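Local coordinates for putative immunoglobulin-blocking virulence protein (Mycoplasma mycoides subsp. capri, PDB 7ADK) that probably contributes to virulence by binding host immunoglobulin and blocking its function, at residues A[182-187]-A[305-310]; A[186-191]-A[311-316]; A[298-303]-A[319-324]. All coordinates share one frame; numbering follows the deposited sequence.

Interaction 1. Residues A[182-187]-A[305-310]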
loop_
_atom_site.group_PDB
_atom_site.type_symbol
_atom_site.label_atom_id
_atom_site.label_comp_id
_atom_site.label_asym_id
_atom_site.label_seq_id
_atom_site.Cartn_x
_atom_site.Cartn_y
_atom_site.Cartn_z
ATOM N N ASP A 182 34.509 -45.610 -18.189
ATOM C CA ASP A 182 33.397 -46.015 -19.053
ATOM C C ASP A 182 32.265 -46.655 -18.226
ATOM O O ASP A 182 31.104 -46.271 -18.333
ATOM C CB ASP A 182 33.893 -46.965 -20.167
ATOM C CG ASP A 182 35.092 -46.501 -21.025
ATOM O OD1 ASP A 182 35.276 -47.036 -22.138
ATOM O OD2 ASP A 182 35.875 -45.628 -20.613
ATOM N N LYS A 183 32.629 -47.562 -17.304
ATOM C CA LYS A 183 31.708 -48.271 -16.395
ATOM C C LYS A 183 30.904 -47.328 -15.480
ATOM O O LYS A 183 29.714 -47.550 -15.271
ATOM C CB LYS A 183 32.485 -49.326 -15.577
ATOM C CG LYS A 183 31.907 -50.745 -15.656
ATOM C CD LYS A 183 32.130 -51.461 -16.996
ATOM C CE LYS A 183 33.580 -51.895 -17.197
ATOM N NZ LYS A 183 33.794 -52.617 -18.445
ATOM N N LEU A 184 31.515 -46.256 -14.969
ATOM C CA LEU A 184 30.838 -45.238 -14.163
ATOM C C LEU A 184 29.924 -44.354 -15.005
ATOM O O LEU A 184 28.780 -44.131 -14.626
ATOM C CB LEU A 184 31.879 -44.380 -13.417
ATOM C CG LEU A 184 31.292 -43.193 -12.625
ATOM C CD1 LEU A 184 30.429 -43.646 -11.450
ATOM C CD2 LEU A 184 32.444 -42.344 -12.119
ATOM N N LYS A 185 30.407 -43.806 -16.125
ATOM C CA LYS A 185 29.600 -42.816 -16.864
ATOM C C LYS A 185 28.393 -43.423 -17.577
ATOM O O LYS A 185 27.373 -42.758 -17.698
ATOM C CB LYS A 185 30.466 -41.912 -17.747
ATOM C CG LYS A 185 31.094 -42.581 -18.964
ATOM C CD LYS A 185 32.105 -41.622 -19.591
ATOM C CE LYS A 185 32.675 -42.166 -20.898
ATOM N NZ LYS A 185 33.825 -41.362 -21.344
ATOM N N GLU A 186 28.431 -44.707 -17.922
ATOM C CA GLU A 186 27.246 -45.434 -18.391
ATOM C C GLU A 186 26.269 -45.810 -17.268
ATOM O O GLU A 186 25.062 -45.844 -17.495
ATOM C CB GLU A 186 27.665 -46.657 -19.215
ATOM C CG GLU A 186 28.490 -46.327 -20.469
ATOM C CD GLU A 186 28.028 -45.094 -21.248
ATOM O OE1 GLU A 186 28.885 -44.327 -21.732
ATOM O OE2 GLU A 186 26.809 -44.896 -21.385
ATOM N N GLN A 187 26.736 -46.002 -16.031
ATOM C CA GLN A 187 25.840 -46.084 -14.871
ATOM C C GLN A 187 25.135 -44.745 -14.618
ATOM O O GLN A 187 23.930 -44.706 -14.377
ATOM C CB GLN A 187 26.619 -46.559 -13.636
ATOM C CG GLN A 187 25.836 -46.552 -12.319
ATOM C CD GLN A 187 24.790 -47.640 -12.190
ATOM O OE1 GLN A 187 24.237 -48.148 -13.147
ATOM N NE2 GLN A 187 24.485 -48.053 -10.992
ATOM N N LYS A 305 32.514 -33.245 -17.171
ATOM C CA LYS A 305 33.424 -32.504 -16.278
ATOM C C LYS A 305 32.872 -32.322 -14.864
ATOM O O LYS A 305 33.611 -32.457 -13.899
ATOM C CB LYS A 305 33.927 -31.202 -16.937
ATOM C CG LYS A 305 33.185 -29.901 -16.602
ATOM C CD LYS A 305 33.608 -28.765 -17.528
ATOM C CE LYS A 305 32.871 -27.455 -17.284
ATOM N NZ LYS A 305 33.301 -26.765 -16.078
ATOM N N TYR A 306 31.566 -32.154 -14.688
ATOM C CA TYR A 306 30.951 -32.195 -13.355
ATOM C C TYR A 306 31.077 -33.576 -12.688
ATOM O O TYR A 306 31.310 -33.669 -11.484
ATOM C CB TYR A 306 29.501 -31.741 -13.431
ATOM C CG TYR A 306 29.323 -30.245 -13.560
ATOM C CD1 TYR A 306 29.477 -29.615 -14.799
ATOM C CD2 TYR A 306 28.972 -29.479 -12.438
ATOM C CE1 TYR A 306 29.261 -28.237 -14.925
ATOM C CE2 TYR A 306 28.752 -28.102 -12.562
ATOM C CZ TYR A 306 28.884 -27.479 -13.809
ATOM O OH TYR A 306 28.646 -26.157 -13.920
ATOM N N LEU A 307 31.028 -34.655 -13.466
ATOM C CA LEU A 307 31.312 -36.003 -12.989
ATOM C C LEU A 307 32.779 -36.184 -12.548
ATOM O O LEU A 307 33.006 -36.840 -11.535
ATOM C CB LEU A 307 30.868 -36.996 -14.074
ATOM C CG LEU A 307 31.029 -38.481 -13.731
ATOM C CD1 LEU A 307 30.216 -38.865 -12.503
ATOM C CD2 LEU A 307 30.538 -39.331 -14.900
ATOM N N GLU A 308 33.761 -35.563 -13.220
ATOM C CA GLU A 308 35.157 -35.484 -12.739
ATOM C C GLU A 308 35.317 -34.692 -11.423
ATOM O O GLU A 308 36.165 -35.039 -10.606
ATOM C CB GLU A 308 36.074 -34.885 -13.814
ATOM C CG GLU A 308 36.297 -35.803 -15.014
ATOM C CD GLU A 308 37.085 -35.159 -16.159
ATOM O OE1 GLU A 308 37.176 -33.920 -16.259
ATOM O OE2 GLU A 308 37.648 -35.897 -16.988
ATOM N N LYS A 309 34.481 -33.677 -11.163
ATOM C CA LYS A 309 34.350 -33.011 -9.849
ATOM C C LYS A 309 33.556 -33.837 -8.822
ATOM O O LYS A 309 33.470 -33.448 -7.663
ATOM C CB LYS A 309 33.739 -31.612 -10.023
ATOM C CG LYS A 309 34.695 -30.610 -10.675
ATOM C CD LYS A 309 34.039 -29.284 -11.054
ATOM C CE LYS A 309 33.471 -28.531 -9.875
ATOM N NZ LYS A 309 32.937 -27.223 -10.237
ATOM N N GLY A 310 33.008 -34.982 -9.222
ATOM C CA GLY A 310 32.277 -35.922 -8.371
ATOM C C GLY A 310 30.786 -35.646 -8.171
ATOM O O GLY A 310 30.190 -36.241 -7.276
#
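A small helix-helix packing contact, carried by Leu184, Lys185 and Leu307, joins the start of helix 182-194 to the last turn of helix 301-308. Leu307 supplies the larger share of it by dividing its two methyls between neighbouring residues of the other helix. CD1 of Leu307 lies 4.1 Å from CD2 of Leu184, and CD2 of Leu307 rests 3.8 Å from CB of Lys185. The nearest CA atoms, of Lys185 and Leu307, are 8.0 Å apart, and the two leucine side chains slide past one another in opposite directions between the helices. Both reach out in the same way, CG trans to the backbone N, with chi1 175° in Leu184 and -177° in Leu307. Lys185 lends only the base of its side chain to this packing; the rest runs on extended, and its NZ forms a salt bridge with OE1 of Glu304, which lies on the facing helix just before segment 305-310. Three residues after Leu307, a Schellman motif at Gly310 ends the helix; Gly310 N bonds to Leu307 O at 3.0 Å, and its positive phi suits glycine. Val180 also packs on Leu307, and Ile134 on Leu184. Segments 182-187 and 305-310 are therefore joined by non-directional aliphatic contacts alone, methyl to methyl between the two buried leucines and methyl to methylene at Lys185.

Interaction 2. Residues A[186-191]-A[311-316]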
loop_
_atom_site.group_PDB
_atom_site.type_symbol
_atom_site.label_atom_id
_atom_site.label_comp_id
_atom_site.label_asym_id
_atom_site.label_seq_id
_atom_site.Cartn_x
_atom_site.Cartn_y
_atom_site.Cartn_z
ATOM N N GLU A 186 28.431 -44.707 -17.922
ATOM C CA GLU A 186 27.246 -45.434 -18.391
ATOM C C GLU A 186 26.269 -45.810 -17.268
ATOM O O GLU A 186 25.062 -45.844 -17.495
ATOM C CB GLU A 186 27.665 -46.657 -19.215
ATOM C CG GLU A 186 28.490 -46.327 -20.469
ATOM C CD GLU A 186 28.028 -45.094 -21.248
ATOM O OE1 GLU A 186 28.885 -44.327 -21.732
ATOM O OE2 GLU A 186 26.809 -44.896 -21.385
ATOM N N GLN A 187 26.736 -46.002 -16.031
ATOM C CA GLN A 187 25.840 -46.084 -14.871
ATOM C C GLN A 187 25.135 -44.745 -14.618
ATOM O O GLN A 187 23.930 -44.706 -14.377
ATOM C CB GLN A 187 26.619 -46.559 -13.636
ATOM C CG GLN A 187 25.836 -46.552 -12.319
ATOM C CD GLN A 187 24.790 -47.640 -12.190
ATOM O OE1 GLN A 187 24.237 -48.148 -13.147
ATOM N NE2 GLN A 187 24.485 -48.053 -10.992
ATOM N N VAL A 188 25.866 -43.632 -14.711
ATOM C CA VAL A 188 25.294 -42.283 -14.575
ATOM C C VAL A 188 24.321 -41.958 -15.714
ATOM O O VAL A 188 23.333 -41.268 -15.478
ATOM C CB VAL A 188 26.425 -41.244 -14.432
ATOM C CG1 VAL A 188 25.973 -39.787 -14.532
ATOM C CG2 VAL A 188 27.091 -41.429 -13.063
ATOM N N ALA A 189 24.533 -42.501 -16.917
ATOM C CA ALA A 189 23.591 -42.416 -18.035
ATOM C C ALA A 189 22.276 -43.152 -17.743
ATOM O O ALA A 189 21.207 -42.549 -17.814
ATOM C CB ALA A 189 24.252 -42.960 -19.306
ATOM N N LYS A 190 22.338 -44.432 -17.354
ATOM C CA LYS A 190 21.164 -45.269 -17.052
ATOM C C LYS A 190 20.322 -44.750 -15.895
ATOM O O LYS A 190 19.100 -44.895 -15.910
ATOM C CB LYS A 190 21.632 -46.695 -16.749
ATOM C CG LYS A 190 22.039 -47.423 -18.034
ATOM C CD LYS A 190 22.647 -48.794 -17.711
ATOM C CE LYS A 190 23.084 -49.536 -18.974
ATOM N NZ LYS A 190 21.943 -50.014 -19.772
ATOM N N ASP A 191 20.937 -44.104 -14.911
ATOM C CA ASP A 191 20.198 -43.427 -13.831
ATOM C C ASP A 191 19.384 -42.222 -14.322
ATOM O O ASP A 191 18.227 -42.061 -13.944
ATOM C CB ASP A 191 21.146 -42.987 -12.709
ATOM C CG ASP A 191 21.530 -44.079 -11.714
ATOM O OD1 ASP A 191 20.936 -45.170 -11.730
ATOM O OD2 ASP A 191 22.367 -43.807 -10.830
ATOM N N LEU A 311 30.170 -34.788 -8.986
ATOM C CA LEU A 311 28.734 -34.509 -8.951
ATOM C C LEU A 311 28.028 -35.215 -10.117
ATOM O O LEU A 311 28.338 -34.972 -11.278
ATOM C CB LEU A 311 28.484 -32.991 -9.001
ATOM C CG LEU A 311 29.295 -32.089 -8.062
ATOM C CD1 LEU A 311 28.799 -30.662 -8.216
ATOM C CD2 LEU A 311 29.171 -32.469 -6.595
ATOM N N THR A 312 27.081 -36.098 -9.831
ATOM C CA THR A 312 26.348 -36.874 -10.844
ATOM C C THR A 312 25.139 -36.101 -11.365
ATOM O O THR A 312 24.501 -35.396 -10.592
ATOM C CB THR A 312 25.889 -38.235 -10.298
ATOM O OG1 THR A 312 25.099 -38.114 -9.143
ATOM C CG2 THR A 312 27.057 -39.120 -9.923
ATOM N N ILE A 313 24.777 -36.276 -12.642
ATOM C CA ILE A 313 23.558 -35.717 -13.257
ATOM C C ILE A 313 22.349 -36.009 -12.365
ATOM O O ILE A 313 22.107 -37.172 -12.041
ATOM C CB ILE A 313 23.338 -36.294 -14.683
ATOM C CG1 ILE A 313 24.436 -35.811 -15.657
ATOM C CG2 ILE A 313 21.927 -35.954 -15.192
ATOM C CD1 ILE A 313 24.378 -36.452 -17.040
ATOM N N SER A 314 21.583 -34.989 -11.974
ATOM C CA SER A 314 20.284 -35.220 -11.330
ATOM C C SER A 314 19.315 -35.801 -12.357
ATOM O O SER A 314 19.124 -35.197 -13.412
ATOM C CB SER A 314 19.702 -33.935 -10.733
ATOM O OG SER A 314 18.327 -34.078 -10.407
ATOM N N PRO A 315 18.653 -36.936 -12.080
ATOM C CA PRO A 315 17.650 -37.457 -12.993
ATOM C C PRO A 315 16.489 -36.503 -13.275
ATOM O O PRO A 315 15.866 -36.633 -14.316
ATOM C CB PRO A 315 17.168 -38.764 -12.380
ATOM C CG PRO A 315 18.341 -39.213 -11.525
ATOM C CD PRO A 315 18.936 -37.903 -11.036
ATOM N N ARG A 316 16.211 -35.514 -12.419
ATOM C CA ARG A 316 15.173 -34.493 -12.644
ATOM C C ARG A 316 15.645 -33.369 -13.572
ATOM O O ARG A 316 14.840 -32.748 -14.249
ATOM C CB ARG A 316 14.723 -33.962 -11.270
ATOM C CG ARG A 316 13.432 -33.134 -11.284
ATOM C CD ARG A 316 13.029 -32.589 -9.910
ATOM N NE ARG A 316 12.821 -33.640 -8.910
ATOM C CZ ARG A 316 11.706 -34.029 -8.341
ATOM N NH1 ARG A 316 10.576 -33.444 -8.505
ATOM N NH2 ARG A 316 11.735 -35.060 -7.589
#
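Val188 and the carbonyl of Asp191, one turn apart on helix 182-194, lie against strand 312-313 and Pro315, two residues beyond it, so the helix packs beside an outermost strand of a three-stranded antiparallel sheet. Val188 is the centre of the contact and uses both branches. Its chi1 of 170° sets CG1 opposite the backbone N and CG2 opposite the carbonyl carbon, spreading the methyls over successive strand residues. CG2 of Val188 meets CG2 of Thr312 at 3.9 Å, the two side chains crossing at a slant, while CG1 of Val188 approaches the strand backbone at Ile313 N, 4.2 Å away, and lies 4.4 Å from Ile313 CB. Thr312 is turned to suit both its neighbours: with chi1 57°, OG1 sits between N and the carbonyl carbon and makes a weak hydrogen bond to Gly332 O, and CG2 is given to Val188. Only the base of Ile313 meets the helix segment; the residue also packs on Ile326 and Ser328 of the adjoining strand and on Ser303. One turn on, CG and CB of Pro315 pack on a helix carbonyl oxygen, with CG 3.7 Å from Asp191 O and CB 3.8 Å from the same atom. An ST turn shapes the chain here. Asp200 braces it from outside, with OD2 hydrogen-bonded to Ser314 OG and OD1 in a salt bridge with Arg316 NE; within the turn, Arg316 N donates to Ser314 OG at 3.3 Å, with an N-H...O angle of 142°.

Interaction 3. Residues A[298-303]-A[319-324]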
loop_
_atom_site.group_PDB
_atom_site.type_symbol
_atom_site.label_atom_id
_atom_site.label_comp_id
_atom_site.label_asym_id
_atom_site.label_seq_id
_atom_site.Cartn_x
_atom_site.Cartn_y
_atom_site.Cartn_z
ATOM N N LYS A 298 25.377 -42.375 -24.001
ATOM C CA LYS A 298 26.447 -41.364 -24.184
ATOM C C LYS A 298 26.187 -40.147 -23.294
ATOM O O LYS A 298 25.070 -39.639 -23.268
ATOM C CB LYS A 298 26.594 -40.924 -25.657
ATOM C CG LYS A 298 27.198 -42.022 -26.541
ATOM C CD LYS A 298 27.478 -41.546 -27.971
ATOM C CE LYS A 298 28.160 -42.625 -28.829
ATOM N NZ LYS A 298 27.345 -43.858 -28.974
ATOM N N ILE A 299 27.223 -39.639 -22.627
ATOM C CA ILE A 299 27.185 -38.434 -21.773
ATOM C C ILE A 299 27.795 -37.228 -22.506
ATOM O O ILE A 299 28.830 -37.348 -23.160
ATOM C CB ILE A 299 27.892 -38.687 -20.422
ATOM C CG1 ILE A 299 27.212 -39.772 -19.566
ATOM C CG2 ILE A 299 28.025 -37.403 -19.586
ATOM C CD1 ILE A 299 25.738 -39.532 -19.226
ATOM N N ALA A 300 27.157 -36.066 -22.395
ATOM C CA ALA A 300 27.577 -34.802 -22.998
ATOM C C ALA A 300 28.822 -34.167 -22.344
ATOM O O ALA A 300 29.125 -34.386 -21.172
ATOM C CB ALA A 300 26.391 -33.844 -22.961
ATOM N N SER A 301 29.537 -33.341 -23.113
ATOM C CA SER A 301 30.889 -32.859 -22.795
ATOM C C SER A 301 30.989 -32.054 -21.494
ATOM O O SER A 301 31.970 -32.183 -20.775
ATOM C CB SER A 301 31.389 -32.015 -23.975
ATOM O OG SER A 301 32.765 -31.719 -23.900
ATOM N N THR A 302 29.992 -31.234 -21.169
ATOM C CA THR A 302 29.959 -30.438 -19.933
ATOM C C THR A 302 29.625 -31.303 -18.726
ATOM O O THR A 302 30.353 -31.300 -17.741
ATOM C CB THR A 302 28.933 -29.305 -20.050
ATOM O OG1 THR A 302 27.682 -29.840 -20.401
ATOM C CG2 THR A 302 29.320 -28.286 -21.116
ATOM N N SER A 303 28.571 -32.114 -18.811
ATOM C CA SER A 303 28.167 -33.031 -17.743
ATOM C C SER A 303 29.191 -34.127 -17.429
ATOM O O SER A 303 29.161 -34.682 -16.338
ATOM C CB SER A 303 26.811 -33.633 -18.069
ATOM O OG SER A 303 25.830 -32.630 -17.968
ATOM N N PHE A 319 18.503 -33.757 -19.549
ATOM C CA PHE A 319 17.931 -33.570 -20.881
ATOM C C PHE A 319 18.799 -34.257 -21.938
ATOM O O PHE A 319 19.932 -34.640 -21.681
ATOM C CB PHE A 319 17.701 -32.077 -21.179
ATOM C CG PHE A 319 18.934 -31.235 -21.450
ATOM C CD1 PHE A 319 19.576 -30.588 -20.387
ATOM C CD2 PHE A 319 19.414 -31.062 -22.760
ATOM C CE1 PHE A 319 20.692 -29.774 -20.636
ATOM C CE2 PHE A 319 20.537 -30.257 -23.005
ATOM C CZ PHE A 319 21.174 -29.608 -21.942
ATOM N N ILE A 320 18.265 -34.441 -23.133
ATOM C CA ILE A 320 18.982 -34.997 -24.286
ATOM C C ILE A 320 19.326 -33.830 -25.212
ATOM O O ILE A 320 18.421 -33.096 -25.607
ATOM C CB ILE A 320 18.061 -36.017 -24.997
ATOM C CG1 ILE A 320 17.682 -37.202 -24.085
ATOM C CG2 ILE A 320 18.691 -36.552 -26.284
ATOM C CD1 ILE A 320 16.342 -37.815 -24.436
ATOM N N ASN A 321 20.591 -33.616 -25.568
ATOM C CA ASN A 321 20.932 -32.553 -26.520
ATOM C C ASN A 321 20.873 -33.054 -27.975
ATOM O O ASN A 321 20.542 -34.203 -28.255
ATOM C CB ASN A 321 22.243 -31.844 -26.129
ATOM C CG ASN A 321 23.534 -32.560 -26.462
ATOM O OD1 ASN A 321 23.738 -33.058 -27.550
ATOM N ND2 ASN A 321 24.479 -32.557 -25.560
ATOM N N GLU A 322 21.208 -32.175 -28.912
ATOM C CA GLU A 322 21.117 -32.373 -30.362
ATOM C C GLU A 322 21.829 -33.630 -30.878
ATOM O O GLU A 322 21.368 -34.241 -31.831
ATOM C CB GLU A 322 21.716 -31.152 -31.086
ATOM C CG GLU A 322 21.005 -29.811 -30.846
ATOM C CD GLU A 322 21.259 -29.158 -29.477
ATOM O OE1 GLU A 322 22.220 -29.531 -28.774
ATOM O OE2 GLU A 322 20.495 -28.251 -29.088
ATOM N N ALA A 323 22.937 -34.042 -30.266
ATOM C CA ALA A 323 23.812 -35.104 -30.768
ATOM C C ALA A 323 23.478 -36.525 -30.265
ATOM O O ALA A 323 24.282 -37.444 -30.422
ATOM C CB ALA A 323 25.256 -34.693 -30.475
ATOM N N GLY A 324 22.308 -36.731 -29.656
ATOM C CA GLY A 324 21.918 -38.029 -29.092
ATOM C C GLY A 324 22.759 -38.423 -27.881
ATOM O O GLY A 324 23.327 -39.510 -27.825
#
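OD1 of Asn321 accepts the backbone N-H of Ala323 at 3.0 Å, a nearly straight bond (169°) that enters in the carbonyl plane and closes an Asx turn, while ND2 of the same amide lies against the methyl of Ala300. The Asx turn overlaps a type I beta turn from Asn321 to Gly324, whose own bond from Gly324 N to Asn321 O is long and weak. Together they form the bend between strands 318-320 and 326-332, an antiparallel hairpin. With chi1 at 78°, the Asn321 amide is folded back over its own backbone, where OD1 can reach Ala323 and ND2 comes within 3.5 Å of Ala300 CB. ND2 is also hydrogen-bonded to Glu325 OE2, so both ends of the amide are held. A second, looser touch joins Lys298 CB to Gly324 O at 4.2 Å, the rest of the lysine chain leading away. Lys298 and Ala300 in turn make backbone hydrogen bonds with Ile326. Across the contact the two segments meet by van der Waals packing alone; the polar bonds of the Asn321 side chain go to Ala323 in the turn and to Glu325, fixing the rotation of the amide that Ala300 packs against.

Along the chain the segments come in the order 182-187, 186-191, 298-303, 305-310, 311-316 and 319-324. Interactions 1 and 2 use successive turns of helix 182-194 and have centres about 8 Å apart; the centre of interaction 3 lies about 13 Å from that of the first and 12 Å from that of the second. Helix 301-308 serves interactions 1 and 3, and interactions 2 and 3 reach the same three-stranded sheet. Leu307 CD1 joins the first two by packing on Val188 and Thr312, whereas Ile299 CD1 links interactions 2 and 3 through Ala189 and Ile313. Together they join helix 182-194 to helix 301-308 and the small sheet, which follow more than a hundred residues later.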